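PDB 3E18: oxidoreductase from Listeria innocua, which binds NAD in a Rossmann-fold domain and is probably a dehydrogenase of the Gfo/Idh/MocA family, its substrate not being known. Local coordinates for residues Ser77-Ala82 / Ser102-Ala107; Lys4-Val9 / Asp313-Thr318. All coordinates share one frame; numbering follows the deposited sequence.

Contact 1 (Ser77-Ala82 / Ser102-Ala107)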
loop_
_atom_site.group_PDB
_atom_site.type_symbol
_atom_site.label_atom_id
_atom_site.label_comp_id
_atom_site.label_asym_id
_atom_site.label_seq_id
_atom_site.Cartn_x
_atom_site.Cartn_y
_atom_site.Cartn_z
ATOM N N SER A 77 -16.221 24.361 -16.416
ATOM C CA SER A 77 -16.857 24.861 -17.630
ATOM C C SER A 77 -17.113 23.805 -18.716
ATOM O O SER A 77 -17.738 24.115 -19.726
ATOM C CB SER A 77 -16.060 26.049 -18.199
ATOM O OG SER A 77 -14.705 25.702 -18.413
ATOM N N HIS A 78 -16.653 22.567 -18.513
ATOM C CA HIS A 78 -16.697 21.562 -19.579
ATOM C C HIS A 78 -18.113 21.241 -20.029
ATOM O O HIS A 78 -18.372 21.131 -21.217
ATOM C CB HIS A 78 -16.053 20.250 -19.146
ATOM C CG HIS A 78 -14.561 20.297 -19.022
ATOM N ND1 HIS A 78 -13.831 19.219 -18.576
ATOM C CD2 HIS A 78 -13.666 21.285 -19.268
ATOM C CE1 HIS A 78 -12.548 19.537 -18.557
ATOM N NE2 HIS A 78 -12.421 20.785 -18.975
ATOM N N LYS A 79 -19.013 21.079 -19.066
ATOM C CA LYS A 79 -20.360 20.595 -19.351
ATOM C C LYS A 79 -21.156 21.580 -20.217
ATOM O O LYS A 79 -21.764 21.174 -21.204
ATOM C CB LYS A 79 -21.097 20.302 -18.046
ATOM C CG LYS A 79 -22.523 19.750 -18.219
ATOM C CD LYS A 79 -23.316 19.915 -16.929
ATOM C CE LYS A 79 -24.748 19.418 -17.094
ATOM N NZ LYS A 79 -25.532 19.457 -15.822
ATOM N N GLU A 80 -21.135 22.864 -19.851
ATOM C CA GLU A 80 -21.902 23.894 -20.567
ATOM C C GLU A 80 -21.396 24.074 -21.997
ATOM O O GLU A 80 -22.196 24.149 -22.932
ATOM C CB GLU A 80 -21.879 25.241 -19.816
ATOM C CG GLU A 80 -22.688 26.365 -20.488
ATOM C CD GLU A 80 -22.684 27.674 -19.700
ATOM O OE1 GLU A 80 -23.284 27.733 -18.599
ATOM O OE2 GLU A 80 -22.083 28.652 -20.196
ATOM N N LEU A 81 -20.074 24.144 -22.152
ATOM C CA LEU A 81 -19.451 24.294 -23.468
ATOM C C LEU A 81 -19.693 23.089 -24.369
ATOM O O LEU A 81 -19.905 23.256 -25.566
ATOM C CB LEU A 81 -17.952 24.577 -23.337
ATOM C CG LEU A 81 -17.574 25.807 -22.504
ATOM C CD1 LEU A 81 -16.055 25.937 -22.344
ATOM C CD2 LEU A 81 -18.162 27.088 -23.052
ATOM N N ALA A 82 -19.667 21.886 -23.792
ATOM C CA ALA A 82 -19.940 20.658 -24.545
ATOM C C ALA A 82 -21.382 20.579 -25.008
ATOM O O ALA A 82 -21.631 20.310 -26.173
ATOM C CB ALA A 82 -19.570 19.406 -23.742
ATOM N N SER A 102 -20.843 12.336 -12.232
ATOM C CA SER A 102 -21.197 11.320 -13.194
ATOM C C SER A 102 -22.521 11.673 -13.881
ATOM O O SER A 102 -22.690 11.409 -15.080
ATOM C CB SER A 102 -21.264 9.944 -12.533
ATOM O OG SER A 102 -22.311 9.877 -11.586
ATOM N N GLU A 103 -23.442 12.286 -13.134
ATOM C CA GLU A 103 -24.739 12.695 -13.695
ATOM C C GLU A 103 -24.564 13.707 -14.807
ATOM O O GLU A 103 -25.269 13.637 -15.797
ATOM C CB GLU A 103 -25.687 13.264 -12.626
ATOM C CG GLU A 103 -26.400 12.215 -11.778
ATOM C CD GLU A 103 -27.252 11.249 -12.593
ATOM O OE1 GLU A 103 -28.065 11.707 -13.428
ATOM O OE2 GLU A 103 -27.109 10.024 -12.387
ATOM N N ASP A 104 -23.611 14.632 -14.652
ATOM C CA ASP A 104 -23.325 15.621 -15.691
ATOM C C ASP A 104 -22.944 15.008 -17.041
ATOM O O ASP A 104 -23.337 15.531 -18.088
ATOM C CB ASP A 104 -22.202 16.571 -15.254
ATOM C CG ASP A 104 -22.644 17.581 -14.205
ATOM O OD1 ASP A 104 -23.840 17.591 -13.867
ATOM O OD2 ASP A 104 -21.785 18.371 -13.720
ATOM N N LEU A 105 -22.180 13.915 -17.020
ATOM C CA LEU A 105 -21.759 13.267 -18.252
ATOM C C LEU A 105 -22.946 12.545 -18.865
ATOM O O LEU A 105 -23.096 12.509 -20.088
ATOM C CB LEU A 105 -20.580 12.299 -18.015
ATOM C CG LEU A 105 -20.211 11.363 -19.179
ATOM C CD1 LEU A 105 -19.790 12.151 -20.445
ATOM C CD2 LEU A 105 -19.144 10.364 -18.798
ATOM N N LEU A 106 -23.802 11.990 -18.016
ATOM C CA LEU A 106 -25.003 11.308 -18.501
ATOM C C LEU A 106 -25.885 12.304 -19.281
ATOM O O LEU A 106 -26.449 11.950 -20.323
ATOM C CB LEU A 106 -25.770 10.718 -17.322
ATOM C CG LEU A 106 -26.142 9.247 -17.196
ATOM C CD1 LEU A 106 -25.074 8.300 -17.757
ATOM C CD2 LEU A 106 -26.397 8.949 -15.734
ATOM N N ALA A 107 -25.957 13.545 -18.795
ATOM C CA ALA A 107 -26.645 14.626 -19.508
ATOM C C ALA A 107 -26.044 14.905 -20.884
ATOM O O ALA A 107 -26.782 15.019 -21.863
ATOM C CB ALA A 107 -26.691 15.888 -18.674
#

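Contact 2 (Lys4-Val9 / Asp313-Thr318)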
loop_
_atom_site.group_PDB
_atom_site.type_symbol
_atom_site.label_atom_id
_atom_site.label_comp_id
_atom_site.label_asym_id
_atom_site.label_seq_id
_atom_site.Cartn_x
_atom_site.Cartn_y
_atom_site.Cartn_z
ATOM N N LYS A 4 -11.248 15.650 -47.783
ATOM C CA LYS A 4 -12.330 15.642 -46.788
ATOM C C LYS A 4 -11.908 15.862 -45.315
ATOM O O LYS A 4 -12.225 15.038 -44.444
ATOM C CB LYS A 4 -13.076 14.305 -46.878
ATOM C CG LYS A 4 -13.865 14.059 -48.146
ATOM C CD LYS A 4 -15.005 13.070 -47.879
ATOM C CE LYS A 4 -14.501 11.763 -47.260
ATOM N NZ LYS A 4 -15.594 10.796 -46.922
ATOM N N LYS A 5 -11.233 16.974 -45.031
ATOM C CA LYS A 5 -10.685 17.209 -43.697
ATOM C C LYS A 5 -11.682 17.830 -42.722
ATOM O O LYS A 5 -12.253 18.888 -43.002
ATOM C CB LYS A 5 -9.429 18.080 -43.776
ATOM C CG LYS A 5 -8.144 17.291 -43.975
ATOM C CD LYS A 5 -6.921 18.137 -43.631
ATOM C CE LYS A 5 -5.685 17.279 -43.367
ATOM N NZ LYS A 5 -5.273 16.490 -44.562
ATOM N N TYR A 6 -11.881 17.172 -41.577
ATOM C CA TYR A 6 -12.684 17.733 -40.492
ATOM C C TYR A 6 -11.992 18.932 -39.871
ATOM O O TYR A 6 -10.793 18.897 -39.625
ATOM C CB TYR A 6 -12.922 16.705 -39.413
ATOM C CG TYR A 6 -13.855 15.597 -39.816
ATOM C CD1 TYR A 6 -15.233 15.792 -39.828
ATOM C CD2 TYR A 6 -13.361 14.349 -40.173
ATOM C CE1 TYR A 6 -16.104 14.761 -40.190
ATOM C CE2 TYR A 6 -14.226 13.309 -40.536
ATOM C CZ TYR A 6 -15.592 13.529 -40.544
ATOM O OH TYR A 6 -16.448 12.505 -40.901
ATOM N N GLN A 7 -12.763 19.979 -39.607
ATOM C CA GLN A 7 -12.241 21.207 -39.039
ATOM C C GLN A 7 -12.560 21.257 -37.560
ATOM O O GLN A 7 -13.737 21.223 -37.165
ATOM C CB GLN A 7 -12.871 22.407 -39.747
ATOM C CG GLN A 7 -12.735 22.363 -41.270
ATOM C CD GLN A 7 -11.294 22.380 -41.719
ATOM O OE1 GLN A 7 -10.531 23.285 -41.365
ATOM N NE2 GLN A 7 -10.905 21.374 -42.507
ATOM N N LEU A 8 -11.505 21.338 -36.753
ATOM C CA LEU A 8 -11.602 21.374 -35.293
ATOM C C LEU A 8 -11.258 22.760 -34.783
ATOM O O LEU A 8 -10.271 23.340 -35.221
ATOM C CB LEU A 8 -10.617 20.367 -34.685
ATOM C CG LEU A 8 -10.552 20.304 -33.156
ATOM C CD1 LEU A 8 -11.659 19.368 -32.659
ATOM C CD2 LEU A 8 -9.205 19.811 -32.714
ATOM N N VAL A 9 -12.060 23.296 -33.863
ATOM C CA VAL A 9 -11.684 24.534 -33.172
ATOM C C VAL A 9 -11.265 24.233 -31.731
ATOM O O VAL A 9 -11.942 23.482 -31.017
ATOM C CB VAL A 9 -12.800 25.617 -33.242
ATOM C CG1 VAL A 9 -12.514 26.791 -32.296
ATOM C CG2 VAL A 9 -12.967 26.112 -34.692
ATOM N N ASP A 313 -12.062 8.240 -37.341
ATOM C CA ASP A 313 -12.642 6.964 -37.769
ATOM C C ASP A 313 -14.054 6.769 -37.215
ATOM O O ASP A 313 -14.894 6.140 -37.860
ATOM C CB ASP A 313 -11.765 5.792 -37.315
ATOM C CG ASP A 313 -10.439 5.690 -38.081
ATOM O OD1 ASP A 313 -10.237 6.403 -39.092
ATOM O OD2 ASP A 313 -9.580 4.890 -37.644
ATOM N N VAL A 314 -14.290 7.272 -35.998
ATOM C CA VAL A 314 -15.621 7.274 -35.378
ATOM C C VAL A 314 -16.550 8.234 -36.138
ATOM O O VAL A 314 -17.683 7.874 -36.466
ATOM C CB VAL A 314 -15.555 7.612 -33.860
ATOM C CG1 VAL A 314 -16.929 7.931 -33.296
ATOM C CG2 VAL A 314 -14.934 6.461 -33.097
ATOM N N LEU A 315 -16.048 9.426 -36.466
ATOM C CA LEU A 315 -16.806 10.406 -37.259
ATOM C C LEU A 315 -17.178 9.888 -38.644
ATOM O O LEU A 315 -18.260 10.194 -39.150
ATOM C CB LEU A 315 -16.021 11.722 -37.429
ATOM C CG LEU A 315 -15.630 12.564 -36.206
ATOM C CD1 LEU A 315 -15.223 13.981 -36.609
ATOM C CD2 LEU A 315 -16.729 12.596 -35.157
ATOM N N ASN A 316 -16.269 9.118 -39.249
ATOM C CA ASN A 316 -16.460 8.530 -40.572
ATOM C C ASN A 316 -17.235 7.219 -40.509
ATOM O O ASN A 316 -17.452 6.570 -41.536
ATOM C CB ASN A 316 -15.104 8.314 -41.262
ATOM C CG ASN A 316 -14.476 9.610 -41.745
ATOM O OD1 ASN A 316 -13.257 9.777 -41.709
ATOM N ND2 ASN A 316 -15.305 10.530 -42.206
ATOM N N ASN A 317 -17.648 6.845 -39.298
ATOM C CA ASN A 317 -18.378 5.596 -39.002
ATOM C C ASN A 317 -17.701 4.295 -39.496
ATOM O O ASN A 317 -18.368 3.344 -39.918
ATOM C CB ASN A 317 -19.850 5.691 -39.448
ATOM C CG ASN A 317 -20.748 4.678 -38.741
ATOM O OD1 ASN A 317 -20.453 4.228 -37.624
ATOM N ND2 ASN A 317 -21.843 4.303 -39.398
ATOM N N THR A 318 -16.372 4.252 -39.426
ATOM C CA THR A 318 -15.632 3.054 -39.834
ATOM C C THR A 318 -15.066 2.251 -38.669
ATOM O O THR A 318 -14.540 1.158 -38.867
ATOM C CB THR A 318 -14.493 3.396 -40.817
ATOM O OG1 THR A 318 -13.670 4.428 -40.263
ATOM C CG2 THR A 318 -15.070 3.858 -42.166
HETATM O O HOH W 1 -12.194 12.214 -43.423
#

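Contact 1 (Ser77-Ala82 / Ser102-Ala107)
Lys79 reaches over from helix 78-87 and lays the end of its chain across the carboxylate of Asp104 on helix 102-115. The tight part is where lysine meets carboxylate: the methylene CD of Lys79 lies 3.6 Å from the carboxyl carbon CG of Asp104, and the two side chains cross at about a right angle. With CG trans to the backbone N (chi1 -179°) and the rest of the chain extended, the ammonium group is carried past the carboxyl carbon to a hydrogen-bonded salt bridge, Lys79 NZ to OD1 of Asp104, at 3.2 Å. Lys79 NZ comes down on this oxygen from above the carboxylate plane, 69° out of it, so the bond probably owes much to charge attraction. These helices follow successive parallel strands, 68-71 and 91-95, of the Rossmann fold, and pack side by side on the sheet. On their inner side His78 touches NAD and is held by Thr73 O and Val98 O, while Ala82 and Leu105 both rest on Phe119. Toward Ala107, one turn on from Asp104, the packing is looser: Lys79 CE comes no nearer than 4.3 Å to Ala107 CB. All three touching residues are partly exposed, with just 128 Å² buried between the segments.

Contact 2 (Lys4-Val9 / Asp313-Thr318)
Tyr6 puts its ring flat against the side chain of Leu315, where the first strand of the chain meets the end of helix 307-315. Starting at Tyr6 CB, which points toward the helix, the chain turns with CG trans to the carbonyl carbon (chi1 -70°), and from CG onward the ring lies over a single methyl. Leu315 CD1 is 3.8 Å from Tyr6 CG and 3.7 Å from Tyr6 CD1; this methyl stands 3.6 Å from the ring centroid and only 9° off the normal, a well-centred CH-pi contact. Further out, CE1 lies under CD1 of Leu315 and is also neared by its CB, and CE2 runs by the amide of Asn316. CZ then packs on Leu315 CB at 3.6 Å. At the tip, OH lies 2.6 Å from Asn316 ND2, but the angle is too poor for a hydrogen bond. The Asn316 amide is met at the ring edge, its plane turned 40° from that of the ring.

Strand 6-11 is an inner strand of the five-stranded parallel Rossmann sheet, between 30-36 and 68-71, and Tyr6 at its start bonds through its backbone to Asn29 and Glu31. Its partner helix ends in a Schellman motif: Asn317 takes a positive phi, while Thr318 N and Asn317 N bond back to Asp313 O and Val314 O. Beside the ring, one water donates to both Lys4 O (3.0 Å) and Asn316 OD1 (3.2 Å), joining a main-chain carbonyl before the strand to a side chain after the helix.

Both contacts lie at the surface of the protein, and in neither is a touching residue fully buried. Contact 1 joins two helices of the Rossmann domain that are close in sequence, and its helix 78-87 also carries a residue of the NAD pocket. Contact 2 closes a far longer loop, bringing the first strand of that domain's parallel sheet against a helix from near the end of the chain, away from the annotated sites; contact 1 is nested within that loop. Their centres are 22 Å apart and they share no element. Charge pairing dominates the first, whereas the second relies on an aromatic face, a methyl and a bridging water.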